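Local coordinates for protein (S)-2-haloacid dehalogenase 4A (Burkholderia cepacia, PDB 2NO4) that hydrolyses short-chain (S)-2-haloalkanoic acids to the corresponding (R)-2-hydroxyalkanoic acids, releasing halide and inverting the configuration of the substrate, at residues 101-111 and 133-144. Residues are numbered along the deposited sequence; the frame is centred on the assembly and turned at random.
Sequences YKELSAYPDAA and EMLQAALKASKL. With SO4 (sulfate ion), chain L; SO4 (sulfate ion), chain I.
Lys102 reaches along helix 132-141 to Glu133. From CB the side chain runs to CG, which is anti to the backbone N (chi1 -153°) and settles 3.8 Å from Ala137 CB. The chain stays extended, so CE still brushes that methyl, while NZ gives a salt bridge to Glu133 OE1 at 3.3 Å, using the anti lone pair of the carboxylate. The bond is long, and a water accepting from Lys102 NZ and donating to Glu133 OE1 bridges the same two groups.

On the buried side, the Met134 chain bends at its last torsion (chi3 -78°) and sets CE 3.5 Å from Tyr101 CE2. This pair borders the active site: Met134 also packs on Tyr22, a substrate-binding residue, and the hydroxyl of Tyr101 is hydrogen-bonded to Gln54 NE2.

Small residues let the connecting loop run close to the helix, with Glu103 CA 4.2 Å from Ala138 CA. The side chain of Glu103 lies over the Ala141 methyl, and a water links its OE2 to Ala137 O. Where the helix ends in a Schellman motif at Lys143, Ser142 OG turns back to Ala138 O (2.7 Å), meeting it from the opposite face to Ser142 N. Beyond, Leu144 divides its branches: CD1 touches Ala106 CB, and CD2 lies 3.7 Å from Ala111 CA, at the start of helix 110-119.

The one direct hydrogen bond between the two segments is the Lys102–Glu133 salt bridge. Further in, a water joins two backbone carbonyls, Tyr101 O and Met134 O. The link from the helical cap to the Rossmann-like core is therefore mainly apolar packing, with a single salt bridge at its rim and water between carbonyls deeper inside.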
loop_
_atom_site.group_PDB
_atom_site.type_symbol
_atom_site.label_atom_id
_atom_site.label_comp_id
_atom_site.label_asym_id
_atom_site.label_seq_id
_atom_site.Cartn_x
_atom_site.Cartn_y
_atom_site.Cartn_z
ATOM N N TYR B 101 -2.207 3.308 -20.822
ATOM C CA TYR B 101 -2.923 3.514 -19.585
ATOM C C TYR B 101 -3.975 4.605 -19.759
ATOM O O TYR B 101 -5.067 4.552 -19.184
ATOM C CB TYR B 101 -1.952 3.899 -18.442
ATOM C CG TYR B 101 -2.509 3.486 -17.090
ATOM C CD1 TYR B 101 -2.124 2.270 -16.501
ATOM C CD2 TYR B 101 -3.469 4.276 -16.423
ATOM C CE1 TYR B 101 -2.648 1.872 -15.281
ATOM C CE2 TYR B 101 -4.008 3.868 -15.215
ATOM C CZ TYR B 101 -3.583 2.663 -14.659
ATOM O OH TYR B 101 -4.092 2.265 -13.470
ATOM N N LYS B 102 -3.634 5.602 -20.572
ATOM C CA LYS B 102 -4.509 6.751 -20.776
ATOM C C LYS B 102 -5.788 6.278 -21.436
ATOM O O LYS B 102 -6.836 6.868 -21.229
ATOM C CB LYS B 102 -3.807 7.831 -21.617
ATOM C CG LYS B 102 -4.340 9.207 -21.330
ATOM C CD LYS B 102 -3.517 10.316 -21.954
ATOM C CE LYS B 102 -4.379 11.567 -21.952
ATOM N NZ LYS B 102 -3.719 12.762 -22.554
ATOM N N GLU B 103 -5.702 5.191 -22.198
ATOM C CA GLU B 103 -6.867 4.570 -22.813
ATOM C C GLU B 103 -7.034 3.070 -22.491
ATOM O O GLU B 103 -7.146 2.213 -23.383
ATOM C CB GLU B 103 -6.866 4.864 -24.309
ATOM C CG GLU B 103 -6.848 6.407 -24.535
ATOM C CD GLU B 103 -7.131 6.862 -25.965
ATOM O OE1 GLU B 103 -7.202 6.006 -26.904
ATOM O OE2 GLU B 103 -7.296 8.102 -26.123
ATOM N N LEU B 104 -7.051 2.775 -21.190
ATOM C CA LEU B 104 -7.299 1.413 -20.675
ATOM C C LEU B 104 -8.609 0.842 -21.182
ATOM O O LEU B 104 -9.628 1.531 -21.156
ATOM C CB LEU B 104 -7.396 1.429 -19.146
ATOM C CG LEU B 104 -6.227 1.366 -18.209
ATOM C CD1 LEU B 104 -6.811 0.977 -16.855
ATOM C CD2 LEU B 104 -5.105 0.359 -18.632
ATOM N N SER B 105 -8.562 -0.422 -21.608
ATOM C CA SER B 105 -9.734 -1.218 -21.987
ATOM C C SER B 105 -10.749 -1.300 -20.861
ATOM O O SER B 105 -10.381 -1.521 -19.682
ATOM C CB SER B 105 -9.308 -2.665 -22.287
ATOM O OG SER B 105 -8.286 -2.692 -23.250
ATOM N N ALA B 106 -12.015 -1.149 -21.239
ATOM C CA ALA B 106 -13.137 -1.472 -20.363
ATOM C C ALA B 106 -13.288 -2.983 -20.310
ATOM O O ALA B 106 -13.044 -3.677 -21.312
ATOM C CB ALA B 106 -14.420 -0.838 -20.863
ATOM N N TYR B 107 -13.697 -3.485 -19.143
ATOM C CA TYR B 107 -14.178 -4.856 -19.052
ATOM C C TYR B 107 -15.375 -5.046 -19.976
ATOM O O TYR B 107 -16.147 -4.113 -20.186
ATOM C CB TYR B 107 -14.519 -5.248 -17.591
ATOM C CG TYR B 107 -13.290 -5.542 -16.795
ATOM C CD1 TYR B 107 -12.664 -6.806 -16.867
ATOM C CD2 TYR B 107 -12.704 -4.547 -16.008
ATOM C CE1 TYR B 107 -11.506 -7.066 -16.147
ATOM C CE2 TYR B 107 -11.564 -4.804 -15.297
ATOM C CZ TYR B 107 -10.973 -6.067 -15.377
ATOM O OH TYR B 107 -9.833 -6.303 -14.661
ATOM N N PRO B 108 -15.541 -6.262 -20.520
ATOM C CA PRO B 108 -16.497 -6.457 -21.639
ATOM C C PRO B 108 -17.970 -6.116 -21.309
ATOM O O PRO B 108 -18.682 -5.628 -22.175
ATOM C CB PRO B 108 -16.320 -7.948 -22.030
ATOM C CG PRO B 108 -15.633 -8.609 -20.877
ATOM C CD PRO B 108 -14.846 -7.500 -20.129
ATOM N N ASP B 109 -18.404 -6.352 -20.069
ATOM C CA ASP B 109 -19.788 -6.128 -19.673
ATOM C C ASP B 109 -20.039 -4.708 -19.104
ATOM O O ASP B 109 -21.164 -4.401 -18.701
ATOM C CB ASP B 109 -20.222 -7.190 -18.641
ATOM C CG ASP B 109 -20.292 -8.609 -19.229
ATOM O OD1 ASP B 109 -20.021 -8.785 -20.453
ATOM O OD2 ASP B 109 -20.622 -9.557 -18.475
ATOM N N ALA B 110 -18.993 -3.874 -19.022
ATOM C CA ALA B 110 -19.111 -2.572 -18.361
ATOM C C ALA B 110 -20.165 -1.628 -19.027
ATOM O O ALA B 110 -21.058 -1.112 -18.345
ATOM C CB ALA B 110 -17.715 -1.883 -18.255
ATOM N N ALA B 111 -20.036 -1.373 -20.336
ATOM C CA ALA B 111 -20.899 -0.373 -21.008
ATOM C C ALA B 111 -22.376 -0.796 -20.956
ATOM O O ALA B 111 -23.263 -0.008 -20.595
ATOM C CB ALA B 111 -20.440 -0.124 -22.465
ATOM N N GLU B 133 -8.226 14.342 -16.231
ATOM C CA GLU B 133 -7.595 14.178 -17.532
ATOM C C GLU B 133 -7.343 12.715 -17.944
ATOM O O GLU B 133 -7.720 12.308 -19.057
ATOM C CB GLU B 133 -6.294 14.968 -17.668
ATOM C CG GLU B 133 -5.822 14.930 -19.123
ATOM C CD GLU B 133 -4.475 15.543 -19.341
ATOM O OE1 GLU B 133 -3.789 15.126 -20.319
ATOM O OE2 GLU B 133 -4.098 16.446 -18.539
ATOM N N MET B 134 -6.687 11.930 -17.074
ATOM C CA MET B 134 -6.453 10.518 -17.387
ATOM C C MET B 134 -7.771 9.707 -17.455
ATOM O O MET B 134 -7.944 8.865 -18.336
ATOM C CB MET B 134 -5.434 9.898 -16.404
ATOM C CG MET B 134 -5.963 9.600 -15.006
ATOM S SD MET B 134 -4.670 8.981 -13.925
ATOM C CE MET B 134 -4.584 7.245 -14.507
ATOM N N LEU B 135 -8.701 9.989 -16.553
ATOM C CA LEU B 135 -9.913 9.196 -16.439
ATOM C C LEU B 135 -10.861 9.478 -17.619
ATOM O O LEU B 135 -11.439 8.548 -18.195
ATOM C CB LEU B 135 -10.639 9.507 -15.142
ATOM C CG LEU B 135 -11.267 8.362 -14.336
ATOM C CD1 LEU B 135 -12.286 9.004 -13.419
ATOM C CD2 LEU B 135 -11.910 7.237 -15.148
ATOM N N GLN B 136 -11.023 10.759 -17.951
ATOM C CA GLN B 136 -11.850 11.167 -19.093
ATOM C C GLN B 136 -11.392 10.564 -20.418
ATOM O O GLN B 136 -12.223 10.057 -21.201
ATOM C CB GLN B 136 -11.970 12.704 -19.177
ATOM C CG GLN B 136 -13.089 13.264 -18.298
ATOM C CD GLN B 136 -14.462 12.633 -18.633
ATOM O OE1 GLN B 136 -15.087 11.970 -17.794
ATOM N NE2 GLN B 136 -14.905 12.816 -19.881
ATOM N N ALA B 137 -10.082 10.585 -20.659
ATOM C CA ALA B 137 -9.505 9.921 -21.825
ATOM C C ALA B 137 -9.907 8.433 -21.908
ATOM O O ALA B 137 -10.333 7.953 -22.969
ATOM C CB ALA B 137 -7.968 10.072 -21.853
ATOM N N ALA B 138 -9.743 7.710 -20.789
ATOM C CA ALA B 138 -10.101 6.267 -20.739
ATOM C C ALA B 138 -11.598 6.062 -20.941
ATOM O O ALA B 138 -12.013 5.157 -21.684
ATOM C CB ALA B 138 -9.633 5.626 -19.426
ATOM N N LEU B 139 -12.403 6.915 -20.303
ATOM C CA LEU B 139 -13.854 6.830 -20.430
ATOM C C LEU B 139 -14.314 7.128 -21.856
ATOM O O LEU B 139 -15.209 6.443 -22.377
ATOM C CB LEU B 139 -14.581 7.734 -19.426
ATOM C CG LEU B 139 -14.411 7.390 -17.951
ATOM C CD1 LEU B 139 -15.125 8.455 -17.089
ATOM C CD2 LEU B 139 -14.836 5.960 -17.628
ATOM N N LYS B 140 -13.717 8.140 -22.486
ATOM C CA LYS B 140 -14.080 8.442 -23.873
ATOM C C LYS B 140 -13.685 7.313 -24.829
ATOM O O LYS B 140 -14.501 6.887 -25.664
ATOM C CB LYS B 140 -13.474 9.770 -24.347
ATOM C CG LYS B 140 -14.198 11.015 -23.828
ATOM C CD LYS B 140 -14.149 12.128 -24.878
ATOM C CE LYS B 140 -15.028 11.785 -26.117
ATOM N NZ LYS B 140 -14.329 12.012 -27.448
ATOM N N ALA B 141 -12.435 6.850 -24.716
ATOM C CA ALA B 141 -11.925 5.779 -25.582
ATOM C C ALA B 141 -12.785 4.533 -25.528
ATOM O O ALA B 141 -12.871 3.798 -26.516
ATOM C CB ALA B 141 -10.488 5.424 -25.236
ATOM N N SER B 142 -13.395 4.272 -24.376
ATOM C CA SER B 142 -14.203 3.059 -24.210
ATOM C C SER B 142 -15.715 3.298 -24.315
ATOM O O SER B 142 -16.511 2.395 -24.036
ATOM C CB SER B 142 -13.841 2.364 -22.888
ATOM O OG SER B 142 -13.949 3.289 -21.811
ATOM N N LYS B 143 -16.094 4.513 -24.724
ATOM C CA LYS B 143 -17.504 4.973 -24.833
ATOM C C LYS B 143 -18.344 4.841 -23.554
ATOM O O LYS B 143 -19.579 4.701 -23.616
ATOM C CB LYS B 143 -18.221 4.331 -26.031
ATOM C CG LYS B 143 -17.546 4.611 -27.353
ATOM C CD LYS B 143 -18.266 3.908 -28.517
ATOM C CE LYS B 143 -17.512 4.102 -29.849
ATOM N NZ LYS B 143 -16.176 3.388 -29.818
ATOM N N LEU B 144 -17.670 4.900 -22.400
ATOM C CA LEU B 144 -18.336 4.793 -21.102
ATOM C C LEU B 144 -18.948 6.125 -20.692
ATOM O O LEU B 144 -19.831 6.174 -19.846
ATOM C CB LEU B 144 -17.381 4.250 -20.035
ATOM C CG LEU B 144 -16.883 2.810 -20.235
ATOM C CD1 LEU B 144 -15.850 2.405 -19.211
ATOM C CD2 LEU B 144 -18.053 1.805 -20.234
HETATM S S SO4 L . -16.979 -8.289 -16.566
HETATM O O1 SO4 L . -17.229 -7.266 -17.607
HETATM O O2 SO4 L . -15.597 -8.838 -16.598
HETATM O O3 SO4 L . -17.269 -7.662 -15.300
HETATM O O4 SO4 L . -17.792 -9.469 -16.798
HETATM S S SO4 I . -6.849 17.459 -14.470
HETATM O O1 SO4 I . -7.099 17.997 -15.811
HETATM O O2 SO4 I . -5.579 18.036 -13.973
HETATM O O3 SO4 I . -7.972 17.865 -13.596
HETATM O O4 SO4 I . -6.734 15.989 -14.571
HETATM O O HOH W 1 -6.463 6.443 -17.637
HETATM O O HOH W 2 -1.696 13.113 -20.623
HETATM O O HOH W 3 -9.737 9.193 -25.315
HETATM O O HOH W 4 -10.471 3.141 -22.729
#